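PDB 6IUQ: prolyl 4-hydroxylase from Phytophthora capsici LT1534, which probably hydroxylates prolyl residues at C4, as an Fe(II)- and 2-oxoglutarate-dependent dioxygenase built on a double-stranded beta-helix core. Local coordinates for residues R19-I24 with I40-G45; N159-K165 with K235-P239; G181-V186 with P219-R224; F191-P195 with V325-N329. Residues are numbered along the deposited sequence.

Contact 1 (R19-I24 with I40-G45); sequences RLHNKI and IDDCFG
Two hydrogen bonds from one arginine fix this contact: Arg19 NE donates to Cys43 O at 2.9 Å, and Arg19 NH2 to Asp42 O at 2.8 Å. The side chain is extended (t, t, t), so the guanidinium takes both carbonyls at its edge while Gly45 CA lies over one face, 3.5 Å from Arg19 CZ. The motif is a helix packed on a strand-to-helix turn: helix 17-23 ends in 19-24, and 40-45 links edge strand 37-40 of the double-stranded beta-helix's larger sheet to helix 46-61, with Gly45 as N-cap (phi 97°, psi 153°). Asp42 takes left-handed helical angles (50°, 49°) that turn the chain. CA atoms pair Leu20 with Phe44 (6.1 Å) and Lys23 with Cys43 (6.3 Å). From the helix, Leu20 (t, p) sets CD2 3.7 Å from Phe44 CE2 and CD1 3.9 Å from Cys43 SG. Asp41 turns outward to a salt bridge with Arg204. Beyond the helix end, Ile24 CD1 meets Ile40 CD1 at 3.5 Å.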
loop_
_atom_site.group_PDB
_atom_site.type_symbol
_atom_site.label_atom_id
_atom_site.label_comp_id
_atom_site.label_asym_id
_atom_site.label_seq_id
_atom_site.Cartn_x
_atom_site.Cartn_y
_atom_site.Cartn_z
ATOM N N ARG A 19 -6.828 6.523 -21.047
ATOM C CA ARG A 19 -6.613 7.501 -19.980
ATOM C C ARG A 19 -5.787 6.843 -18.864
ATOM O O ARG A 19 -4.786 7.397 -18.404
ATOM C CB ARG A 19 -7.949 8.030 -19.437
ATOM C CG ARG A 19 -7.814 8.969 -18.248
ATOM C CD ARG A 19 -9.151 9.255 -17.562
ATOM N NE ARG A 19 -8.988 10.219 -16.469
ATOM C CZ ARG A 19 -9.682 11.350 -16.355
ATOM N NH1 ARG A 19 -10.601 11.661 -17.260
ATOM N NH2 ARG A 19 -9.457 12.170 -15.340
ATOM N N LEU A 20 -6.197 5.641 -18.466
ATOM C CA LEU A 20 -5.531 4.909 -17.401
ATOM C C LEU A 20 -4.083 4.658 -17.768
ATOM O O LEU A 20 -3.170 4.963 -16.996
ATOM C CB LEU A 20 -6.257 3.599 -17.131
ATOM C CG LEU A 20 -5.698 2.706 -16.036
ATOM C CD1 LEU A 20 -5.343 3.521 -14.788
ATOM C CD2 LEU A 20 -6.718 1.617 -15.714
ATOM N N HIS A 21 -3.867 4.134 -18.967
ATOM C CA HIS A 21 -2.515 3.895 -19.435
ATOM C C HIS A 21 -1.687 5.180 -19.440
ATOM O O HIS A 21 -0.532 5.174 -19.008
ATOM C CB HIS A 21 -2.521 3.275 -20.831
ATOM C CG HIS A 21 -1.214 2.646 -21.197
ATOM N ND1 HIS A 21 -0.158 3.369 -21.707
ATOM C CD2 HIS A 21 -0.782 1.367 -21.095
ATOM C CE1 HIS A 21 0.867 2.561 -21.913
ATOM N NE2 HIS A 21 0.513 1.341 -21.554
ATOM N N ASN A 22 -2.264 6.286 -19.910
ATOM C CA ASN A 22 -1.507 7.540 -19.957
ATOM C C ASN A 22 -1.260 8.124 -18.564
ATOM O O ASN A 22 -0.278 8.829 -18.343
ATOM C CB ASN A 22 -2.219 8.575 -20.830
ATOM C CG ASN A 22 -2.255 8.171 -22.297
ATOM O OD1 ASN A 22 -1.447 7.359 -22.750
ATOM N ND2 ASN A 22 -3.193 8.737 -23.044
ATOM N N LYS A 23 -2.155 7.856 -17.623
ATOM C CA LYS A 23 -1.922 8.338 -16.259
ATOM C C LYS A 23 -0.722 7.627 -15.645
ATOM O O LYS A 23 0.024 8.228 -14.892
ATOM C CB LYS A 23 -3.146 8.137 -15.381
ATOM C CG LYS A 23 -4.245 9.097 -15.676
ATOM C CD LYS A 23 -3.809 10.499 -15.329
ATOM C CE LYS A 23 -4.999 11.436 -15.328
ATOM N NZ LYS A 23 -4.635 12.692 -14.615
ATOM N N ILE A 24 -0.524 6.357 -15.983
ATOM C CA ILE A 24 0.632 5.638 -15.465
ATOM C C ILE A 24 1.838 5.884 -16.362
ATOM O O ILE A 24 2.258 5.015 -17.126
ATOM C CB ILE A 24 0.366 4.125 -15.325
ATOM C CG1 ILE A 24 -0.991 3.885 -14.667
ATOM C CG2 ILE A 24 1.471 3.474 -14.492
ATOM C CD1 ILE A 24 -1.120 4.599 -13.327
ATOM N N ILE A 40 -1.657 9.765 -7.680
ATOM C CA ILE A 40 -2.261 10.211 -8.931
ATOM C C ILE A 40 -3.710 10.643 -8.717
ATOM O O ILE A 40 -4.574 9.812 -8.424
ATOM C CB ILE A 40 -2.249 9.113 -10.000
ATOM C CG1 ILE A 40 -0.964 8.291 -9.929
ATOM C CG2 ILE A 40 -2.441 9.719 -11.399
ATOM C CD1 ILE A 40 -0.880 7.249 -11.012
ATOM N N ASP A 41 -3.971 11.938 -8.859
ATOM C CA ASP A 41 -5.310 12.468 -8.679
ATOM C C ASP A 41 -6.108 12.351 -9.964
ATOM O O ASP A 41 -5.540 12.404 -11.057
ATOM C CB ASP A 41 -5.256 13.923 -8.221
ATOM C CG ASP A 41 -4.859 14.055 -6.754
ATOM O OD1 ASP A 41 -5.480 13.386 -5.899
ATOM O OD2 ASP A 41 -3.921 14.818 -6.463
ATOM N N ASP A 42 -7.418 12.163 -9.801
ATOM C CA ASP A 42 -8.384 12.070 -10.890
ATOM C C ASP A 42 -7.945 11.080 -11.973
ATOM O O ASP A 42 -7.968 11.367 -13.168
ATOM C CB ASP A 42 -8.645 13.472 -11.465
ATOM C CG ASP A 42 -9.163 14.428 -10.407
ATOM O OD1 ASP A 42 -10.270 14.186 -9.867
ATOM O OD2 ASP A 42 -8.463 15.418 -10.094
ATOM N N CYS A 43 -7.563 9.893 -11.533
ATOM C CA CYS A 43 -6.924 8.925 -12.406
ATOM C C CYS A 43 -7.917 8.307 -13.411
ATOM O O CYS A 43 -7.681 8.355 -14.608
ATOM C CB CYS A 43 -6.245 7.856 -11.539
ATOM S SG CYS A 43 -5.348 6.592 -12.442
ATOM N N PHE A 44 -9.034 7.756 -12.938
ATOM C CA PHE A 44 -9.992 7.106 -13.832
ATOM C C PHE A 44 -10.968 8.099 -14.456
ATOM O O PHE A 44 -11.548 7.831 -15.513
ATOM C CB PHE A 44 -10.785 6.016 -13.094
ATOM C CG PHE A 44 -9.971 4.805 -12.741
ATOM C CD1 PHE A 44 -9.119 4.819 -11.648
ATOM C CD2 PHE A 44 -10.050 3.649 -13.514
ATOM C CE1 PHE A 44 -8.342 3.687 -11.321
ATOM C CE2 PHE A 44 -9.284 2.505 -13.201
ATOM C CZ PHE A 44 -8.429 2.527 -12.104
ATOM N N GLY A 45 -11.145 9.243 -13.803
ATOM C CA GLY A 45 -12.179 10.182 -14.193
ATOM C C GLY A 45 -13.384 9.957 -13.300
ATOM O O GLY A 45 -13.609 8.851 -12.796
#

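Contact 2 (N159-K165 with K235-P239); sequences NPGAPNK and KVNAP
Residues 161-164 form a type II' beta turn, closed by Asn164 N to Gly161 O at 3.1 Å; Gly161 (phi 127°, psi -156°) and Ala162 (69°, -116°) both have positive phi. This loop-on-loop contact of the double-stranded beta-helix fold lies just past the iron ligands His156 and Asp158, with the Asn159 side chain about 10 Å from the metal. Against the turn runs the loop leaving strand 224-232, where Asn237 is left-handed helical (59°, 34°). CA atoms pair Gly161 with Asn237 (6.0 Å) and Lys165 with Val236 (6.3 Å). Asn237 (chi1 m) points into the turn, and its ND2 donates to Asn159 OD1 at 3.1 Å; its OD1 is held by Arg268, which also bonds Asn159 O. Asn159 (chi1 t) turns ND2 to Arg166 O and, weakly, to Asn164 O (3.1 Å). Val236 CG2 lies 3.4 Å from Asn159 ND2, and Val236 CG1 3.6 Å from Lys165 NZ. One water accepts from Asn237 ND2 at 2.9 Å and donates to Ala162 O at 3.3 Å.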
loop_
_atom_site.group_PDB
_atom_site.type_symbol
_atom_site.label_atom_id
_atom_site.label_comp_id
_atom_site.label_asym_id
_atom_site.label_seq_id
_atom_site.Cartn_x
_atom_site.Cartn_y
_atom_site.Cartn_z
ATOM N N ASN A 159 4.217 -6.480 1.782
ATOM C CA ASN A 159 4.990 -7.709 1.715
ATOM C C ASN A 159 5.970 -7.700 2.881
ATOM O O ASN A 159 7.018 -7.066 2.797
ATOM C CB ASN A 159 5.720 -7.814 0.365
ATOM C CG ASN A 159 6.414 -9.154 0.150
ATOM O OD1 ASN A 159 6.745 -9.875 1.100
ATOM N ND2 ASN A 159 6.675 -9.474 -1.120
ATOM N N PRO A 160 5.625 -8.400 3.972
ATOM C CA PRO A 160 6.476 -8.483 5.179
ATOM C C PRO A 160 7.632 -9.477 5.065
ATOM O O PRO A 160 8.512 -9.511 5.911
ATOM C CB PRO A 160 5.501 -8.928 6.278
ATOM C CG PRO A 160 4.339 -9.571 5.552
ATOM C CD PRO A 160 4.297 -9.024 4.154
ATOM N N GLY A 161 7.627 -10.245 4.006
ATOM C CA GLY A 161 8.641 -11.198 3.693
ATOM C C GLY A 161 8.049 -12.538 3.438
ATOM O O GLY A 161 6.939 -12.671 3.044
ATOM N N ALA A 162 8.881 -13.533 3.638
ATOM C CA ALA A 162 8.557 -14.964 3.615
ATOM C C ALA A 162 8.217 -15.444 2.303
ATOM O O ALA A 162 9.063 -15.437 1.455
ATOM C CB ALA A 162 7.458 -15.311 4.577
ATOM N N PRO A 163 6.981 -15.886 2.178
ATOM C CA PRO A 163 6.409 -16.378 0.944
ATOM C C PRO A 163 5.618 -15.286 0.234
ATOM O O PRO A 163 5.315 -15.509 -0.901
ATOM C CB PRO A 163 5.482 -17.484 1.421
ATOM C CG PRO A 163 5.082 -17.041 2.744
ATOM C CD PRO A 163 6.244 -16.337 3.341
ATOM N N ASN A 164 5.298 -14.167 0.875
ATOM C CA ASN A 164 4.556 -13.116 0.194
ATOM C C ASN A 164 5.189 -12.709 -1.138
ATOM O O ASN A 164 6.332 -12.505 -1.231
ATOM C CB ASN A 164 4.350 -11.931 1.097
ATOM C CG ASN A 164 3.363 -10.964 0.548
ATOM O OD1 ASN A 164 3.566 -10.379 -0.474
ATOM N ND2 ASN A 164 2.289 -10.815 1.228
ATOM N N LYS A 165 4.383 -12.599 -2.163
ATOM C CA LYS A 165 4.814 -12.303 -3.501
ATOM C C LYS A 165 4.574 -10.894 -4.022
ATOM O O LYS A 165 4.993 -10.577 -5.093
ATOM C CB LYS A 165 4.113 -13.280 -4.453
ATOM C CG LYS A 165 4.337 -14.744 -4.179
ATOM C CD LYS A 165 5.813 -15.050 -4.164
ATOM C CE LYS A 165 6.522 -14.265 -5.232
ATOM N NZ LYS A 165 7.976 -14.485 -5.206
ATOM N N LYS A 235 10.834 -11.781 -8.377
ATOM C CA LYS A 235 12.143 -11.699 -7.716
ATOM C C LYS A 235 12.076 -11.117 -6.321
ATOM O O LYS A 235 13.102 -10.743 -5.751
ATOM C CB LYS A 235 13.112 -10.855 -8.538
ATOM C CG LYS A 235 13.481 -11.464 -9.876
ATOM C CD LYS A 235 14.639 -10.700 -10.500
ATOM C CE LYS A 235 14.318 -9.216 -10.606
ATOM N NZ LYS A 235 15.404 -8.439 -11.282
ATOM N N VAL A 236 10.872 -11.033 -5.771
ATOM C CA VAL A 236 10.702 -10.419 -4.469
ATOM C C VAL A 236 11.192 -11.371 -3.363
ATOM O O VAL A 236 11.189 -12.590 -3.527
ATOM C CB VAL A 236 9.227 -9.995 -4.257
ATOM C CG1 VAL A 236 8.386 -11.163 -3.761
ATOM C CG2 VAL A 236 9.154 -8.859 -3.297
ATOM N N ASN A 237 11.641 -10.793 -2.253
ATOM C CA ASN A 237 12.199 -11.530 -1.114
ATOM C C ASN A 237 13.433 -12.378 -1.480
ATOM O O ASN A 237 13.670 -13.429 -0.907
ATOM C CB ASN A 237 11.111 -12.383 -0.463
ATOM C CG ASN A 237 10.052 -11.524 0.220
ATOM O OD1 ASN A 237 10.371 -10.494 0.802
ATOM N ND2 ASN A 237 8.795 -11.941 0.146
ATOM N N ALA A 238 14.217 -11.858 -2.417
ATOM C CA ALA A 238 15.478 -12.439 -2.853
ATOM C C ALA A 238 16.549 -12.360 -1.763
ATOM O O ALA A 238 16.411 -11.587 -0.812
ATOM C CB ALA A 238 15.965 -11.722 -4.130
ATOM N N PRO A 239 17.623 -13.162 -1.902
ATOM C CA PRO A 239 18.751 -13.109 -0.956
ATOM C C PRO A 239 19.413 -11.726 -0.858
ATOM O O PRO A 239 19.700 -11.287 0.264
ATOM C CB PRO A 239 19.736 -14.140 -1.528
ATOM C CG PRO A 239 18.863 -15.119 -2.252
ATOM C CD PRO A 239 17.764 -14.275 -2.861
HETATM O O HOH W 1 8.565 -14.271 -1.556
#

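Contact 3 (G181-V186 with P219-R224); sequences GDGGEV and PSHAER
His221 (chi1 m, chi2 123°) reaches across to residues 181-186 with its ring edge, ND1 donating to Gly181 O at 2.8 Å in an almost straight bond. Its backbone N gives a second to Asp182 O at 2.9 Å, so successive carbonyls are held by one residue. Going the other way, Gly184 N donates to Pro219 O at 3.1 Å, and Gly183 CA makes a CA-H...O contact with the same oxygen at 3.4 Å. The two backbone bonds, His221 N to Asp182 O and Gly184 N to Pro219 O, make a single beta bridge between Gly183 and Ser220, CA atoms 4.3 Å apart. Ser220 (chi1 t) folds OG back onto Ala222 O, 2.8 Å away. The bridge joins two loops of the double-stranded beta-helix: 181-186 leads into strand 186-189, while the loop 219-224 follows strand 214-217, which carries the iron ligand His215 and pairs with 186-189, before the chain enters 224-232 of the larger sheet. Arg224 stretches out (t, t, t) to bring NE and NH2 each within 2.6 Å of Gly184 O, two weak hydrogen bonds at the guanidinium edge. Gly183 (phi 69°, psi -157°) and Gly184 (75°, 10°) have positive phi, and both lack room for a CB: on Gly183 it would strike Pro219 O, on Gly184 Arg224 NE. Asp182 (chi1 m) sends OD2 back to Lys179 N, its OD1 staying 4.4 Å from Ala222 CB.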
loop_
_atom_site.group_PDB
_atom_site.type_symbol
_atom_site.label_atom_id
_atom_site.label_comp_id
_atom_site.label_asym_id
_atom_site.label_seq_id
_atom_site.Cartn_x
_atom_site.Cartn_y
_atom_site.Cartn_z
ATOM N N GLY A 181 -10.715 15.729 8.856
ATOM C CA GLY A 181 -11.450 15.193 9.987
ATOM C C GLY A 181 -12.169 13.896 9.672
ATOM O O GLY A 181 -12.472 13.124 10.587
ATOM N N ASP A 182 -12.451 13.640 8.393
ATOM C CA ASP A 182 -13.040 12.354 8.004
ATOM C C ASP A 182 -12.080 11.220 8.328
ATOM O O ASP A 182 -12.503 10.085 8.526
ATOM C CB ASP A 182 -13.389 12.302 6.514
ATOM C CG ASP A 182 -14.594 13.157 6.153
ATOM O OD1 ASP A 182 -15.401 13.486 7.058
ATOM O OD2 ASP A 182 -14.741 13.480 4.952
ATOM N N GLY A 183 -10.786 11.532 8.380
ATOM C CA GLY A 183 -9.775 10.532 8.677
ATOM C C GLY A 183 -9.648 9.535 7.542
ATOM O O GLY A 183 -10.028 9.827 6.400
ATOM N N GLY A 184 -9.134 8.352 7.858
ATOM C CA GLY A 184 -8.928 7.320 6.861
ATOM C C GLY A 184 -7.748 7.511 5.914
ATOM O O GLY A 184 -7.629 6.770 4.930
ATOM N N GLU A 185 -6.880 8.485 6.195
ATOM C CA GLU A 185 -5.687 8.681 5.379
ATOM C C GLU A 185 -4.737 7.497 5.500
ATOM O O GLU A 185 -4.721 6.780 6.517
ATOM C CB GLU A 185 -4.926 9.954 5.769
ATOM C CG GLU A 185 -5.719 11.252 5.739
ATOM C CD GLU A 185 -6.261 11.643 7.106
ATOM O OE1 GLU A 185 -6.545 10.735 7.922
ATOM O OE2 GLU A 185 -6.402 12.862 7.363
ATOM N N VAL A 186 -3.944 7.298 4.455
ATOM C CA VAL A 186 -2.844 6.366 4.534
ATOM C C VAL A 186 -1.619 7.205 4.846
ATOM O O VAL A 186 -1.397 8.244 4.221
ATOM C CB VAL A 186 -2.667 5.534 3.241
ATOM C CG1 VAL A 186 -2.447 6.423 2.036
ATOM C CG2 VAL A 186 -1.515 4.517 3.392
ATOM N N PRO A 219 -7.241 6.209 11.638
ATOM C CA PRO A 219 -8.650 5.947 11.957
ATOM C C PRO A 219 -9.587 6.788 11.119
ATOM O O PRO A 219 -9.327 7.967 10.878
ATOM C CB PRO A 219 -8.769 6.341 13.434
ATOM C CG PRO A 219 -7.373 6.210 13.984
ATOM C CD PRO A 219 -6.460 6.583 12.835
ATOM N N SER A 220 -10.677 6.168 10.693
ATOM C CA SER A 220 -11.701 6.835 9.929
ATOM C C SER A 220 -12.904 7.131 10.822
ATOM O O SER A 220 -13.291 6.307 11.650
ATOM C CB SER A 220 -12.114 5.970 8.734
ATOM O OG SER A 220 -12.809 6.739 7.752
ATOM N N HIS A 221 -13.493 8.308 10.639
ATOM C CA HIS A 221 -14.684 8.697 11.379
ATOM C C HIS A 221 -15.895 8.707 10.464
ATOM O O HIS A 221 -16.973 9.149 10.851
ATOM C CB HIS A 221 -14.474 10.062 12.019
ATOM C CG HIS A 221 -13.208 10.151 12.808
ATOM N ND1 HIS A 221 -12.239 11.100 12.561
ATOM C CD2 HIS A 221 -12.736 9.383 13.820
ATOM C CE1 HIS A 221 -11.231 10.921 13.398
ATOM N NE2 HIS A 221 -11.507 9.884 14.170
ATOM N N ALA A 222 -15.701 8.211 9.248
ATOM C CA ALA A 222 -16.758 8.125 8.248
ATOM C C ALA A 222 -16.601 6.826 7.472
ATOM O O ALA A 222 -15.550 6.187 7.548
ATOM C CB ALA A 222 -16.711 9.324 7.305
ATOM N N GLU A 223 -17.648 6.428 6.750
ATOM C CA GLU A 223 -17.584 5.263 5.870
ATOM C C GLU A 223 -16.482 5.483 4.828
ATOM O O GLU A 223 -16.355 6.575 4.273
ATOM C CB GLU A 223 -18.934 5.014 5.189
ATOM C CG GLU A 223 -19.028 3.669 4.473
ATOM C CD GLU A 223 -20.339 3.486 3.711
ATOM O OE1 GLU A 223 -20.702 4.387 2.919
ATOM O OE2 GLU A 223 -20.997 2.435 3.900
ATOM N N ARG A 224 -15.682 4.448 4.589
ATOM C CA ARG A 224 -14.502 4.538 3.731
ATOM C C ARG A 224 -14.430 3.308 2.836
ATOM O O ARG A 224 -14.354 2.177 3.324
ATOM C CB ARG A 224 -13.219 4.667 4.579
ATOM C CG ARG A 224 -11.874 4.824 3.822
ATOM C CD ARG A 224 -10.715 4.496 4.787
ATOM N NE ARG A 224 -9.365 4.899 4.380
ATOM C CZ ARG A 224 -8.406 4.035 4.039
ATOM N NH1 ARG A 224 -8.664 2.730 4.036
ATOM N NH2 ARG A 224 -7.189 4.467 3.698
#

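Contact 4 (F191-P195 with V325-N329); sequences FLQQP and VRAMN
Leu192, Asn329 and Arg326 carry this surface contact, a loop between two strands packed against the end of a C-terminal helix. The loop links strands 186-189 and 196-198 in the smaller sheet of the double-stranded beta-helix; helix 313-328 ends the modelled chain. Leu192 has left-handed helical angles (phi 70°, psi 6°), and its CA comes within 4.6 Å of Arg326 CA, while Gln193 and Asn329 pair at 6.2 Å. With chi1 m and chi2 t, Leu192 extends its side chain along the helix, CD1 reaching Val325 CG1 at 4.1 Å; Leu258 of helix 254-262 touches both side chains. Asn329, whose N still bonds to Val325 O (3.1 Å), points toward the loop with chi1 m, and its ND2 donates to Leu192 O at 2.9 Å. Its own carbonyl O lies 3.7 Å from Gln194 CG. Arg326 starts t, t and lays CG 3.8 Å from Leu192 CA; its guanidinium continues to a salt bridge with Glu278, so the loop meets chiefly its aliphatic part. Beyond that, a single water spans the remaining gap, accepting from Arg326 NE at 2.9 Å and donating to Gln193 O at 3.2 Å.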
loop_
_atom_site.group_PDB
_atom_site.type_symbol
_atom_site.label_atom_id
_atom_site.label_comp_id
_atom_site.label_asym_id
_atom_site.label_seq_id
_atom_site.Cartn_x
_atom_site.Cartn_y
_atom_site.Cartn_z
ATOM N N PHE A 191 11.616 5.433 4.313
ATOM C CA PHE A 191 12.435 5.067 5.468
ATOM C C PHE A 191 13.389 6.203 5.859
ATOM O O PHE A 191 14.189 6.670 5.039
ATOM C CB PHE A 191 13.211 3.764 5.175
ATOM C CG PHE A 191 13.629 2.985 6.418
ATOM C CD1 PHE A 191 12.682 2.432 7.261
ATOM C CD2 PHE A 191 14.963 2.788 6.712
ATOM C CE1 PHE A 191 13.058 1.709 8.378
ATOM C CE2 PHE A 191 15.349 2.064 7.845
ATOM C CZ PHE A 191 14.396 1.529 8.670
ATOM N N LEU A 192 13.266 6.644 7.115
ATOM C CA LEU A 192 14.057 7.734 7.713
ATOM C C LEU A 192 13.723 9.134 7.171
ATOM O O LEU A 192 14.393 10.083 7.525
ATOM C CB LEU A 192 15.566 7.484 7.540
ATOM C CG LEU A 192 16.129 6.106 7.911
ATOM C CD1 LEU A 192 17.630 6.141 7.751
ATOM C CD2 LEU A 192 15.732 5.680 9.343
ATOM N N GLN A 193 12.697 9.272 6.333
ATOM C CA GLN A 193 12.295 10.590 5.832
ATOM C C GLN A 193 11.138 11.114 6.641
ATOM O O GLN A 193 10.678 10.461 7.561
ATOM C CB GLN A 193 11.867 10.541 4.360
ATOM C CG GLN A 193 12.847 9.874 3.411
ATOM C CD GLN A 193 14.256 10.370 3.595
ATOM O OE1 GLN A 193 15.179 9.571 3.696
ATOM N NE2 GLN A 193 14.436 11.687 3.652
ATOM N N GLN A 194 10.642 12.286 6.280
ATOM C CA GLN A 194 9.409 12.788 6.856
ATOM C C GLN A 194 8.260 11.924 6.381
ATOM O O GLN A 194 8.226 11.540 5.216
ATOM C CB GLN A 194 9.183 14.255 6.470
ATOM C CG GLN A 194 9.744 15.257 7.465
ATOM C CD GLN A 194 9.312 14.974 8.920
ATOM O OE1 GLN A 194 9.894 14.123 9.625
ATOM N NE2 GLN A 194 8.263 15.653 9.353
ATOM N N PRO A 195 7.321 11.606 7.276
ATOM C CA PRO A 195 6.141 10.831 6.878
ATOM C C PRO A 195 5.280 11.599 5.876
ATOM O O PRO A 195 5.316 12.834 5.812
ATOM C CB PRO A 195 5.386 10.630 8.199
ATOM C CG PRO A 195 6.390 10.899 9.272
ATOM C CD PRO A 195 7.317 11.926 8.712
ATOM N N VAL A 325 19.436 9.714 12.544
ATOM C CA VAL A 325 19.305 10.238 11.189
ATOM C C VAL A 325 17.881 10.726 10.937
ATOM O O VAL A 325 17.655 11.789 10.354
ATOM C CB VAL A 325 19.653 9.174 10.141
ATOM C CG1 VAL A 325 19.326 9.688 8.756
ATOM C CG2 VAL A 325 21.126 8.774 10.249
ATOM N N ARG A 326 16.921 9.935 11.391
ATOM C CA ARG A 326 15.518 10.276 11.276
ATOM C C ARG A 326 15.188 11.588 11.993
ATOM O O ARG A 326 14.498 12.452 11.446
ATOM C CB ARG A 326 14.671 9.135 11.836
ATOM C CG ARG A 326 13.312 9.041 11.213
ATOM C CD ARG A 326 12.442 8.045 11.944
ATOM N NE ARG A 326 11.098 8.597 12.061
ATOM C CZ ARG A 326 10.188 8.173 12.925
ATOM N NH1 ARG A 326 10.476 7.174 13.755
ATOM N NH2 ARG A 326 9.000 8.757 12.954
ATOM N N ALA A 327 15.676 11.724 13.226
ATOM C CA ALA A 327 15.456 12.927 14.018
ATOM C C ALA A 327 16.094 14.163 13.376
ATOM O O ALA A 327 15.612 15.272 13.574
ATOM C CB ALA A 327 15.989 12.735 15.420
HETATM N N MSE A 328 17.174 13.978 12.619
HETATM C CA MSE A 328 17.827 15.105 11.946
HETATM C C MSE A 328 17.108 15.519 10.660
HETATM O O MSE A 328 17.240 16.653 10.213
HETATM C CB MSE A 328 19.294 14.784 11.647
HETATM C CG MSE A 328 20.236 15.089 12.825
HETATM SE SE MSE A 328 21.827 13.943 12.966
HETATM C CE MSE A 328 21.533 13.160 14.743
ATOM N N ASN A 329 16.353 14.600 10.068
ATOM C CA ASN A 329 15.473 14.938 8.952
ATOM C C ASN A 329 14.119 15.426 9.470
ATOM O O ASN A 329 13.189 15.644 8.699
ATOM C CB ASN A 329 15.290 13.730 8.014
ATOM C CG ASN A 329 16.628 13.122 7.567
ATOM O OD1 ASN A 329 17.690 13.721 7.778
ATOM N ND2 ASN A 329 16.581 11.932 6.949
HETATM O O HOH W 2 9.869 10.826 10.589
#

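Contact 1 closes first along the chain, binding the N-terminal helix 17-23 beside edge strand 37-40 of the larger sheet. The other three all draw on the segment from 159 to 239: contact 3 lies wholly between the two halves of contact 2, whereas contact 4 alternates with both because its second half, 325-329, lies at the end of the modelled chain. Contacts 2 and 3 sit on opposite sides of the chain's centre, their own centres 30 Å apart, and both involve loops near the iron held by His156, Asp158 and His215. None touches another; the closest, 3 and 4, are about 8 Å apart between nearest atoms. The double-stranded beta-helix is thus joined to helices from near both ends of the modelled chain.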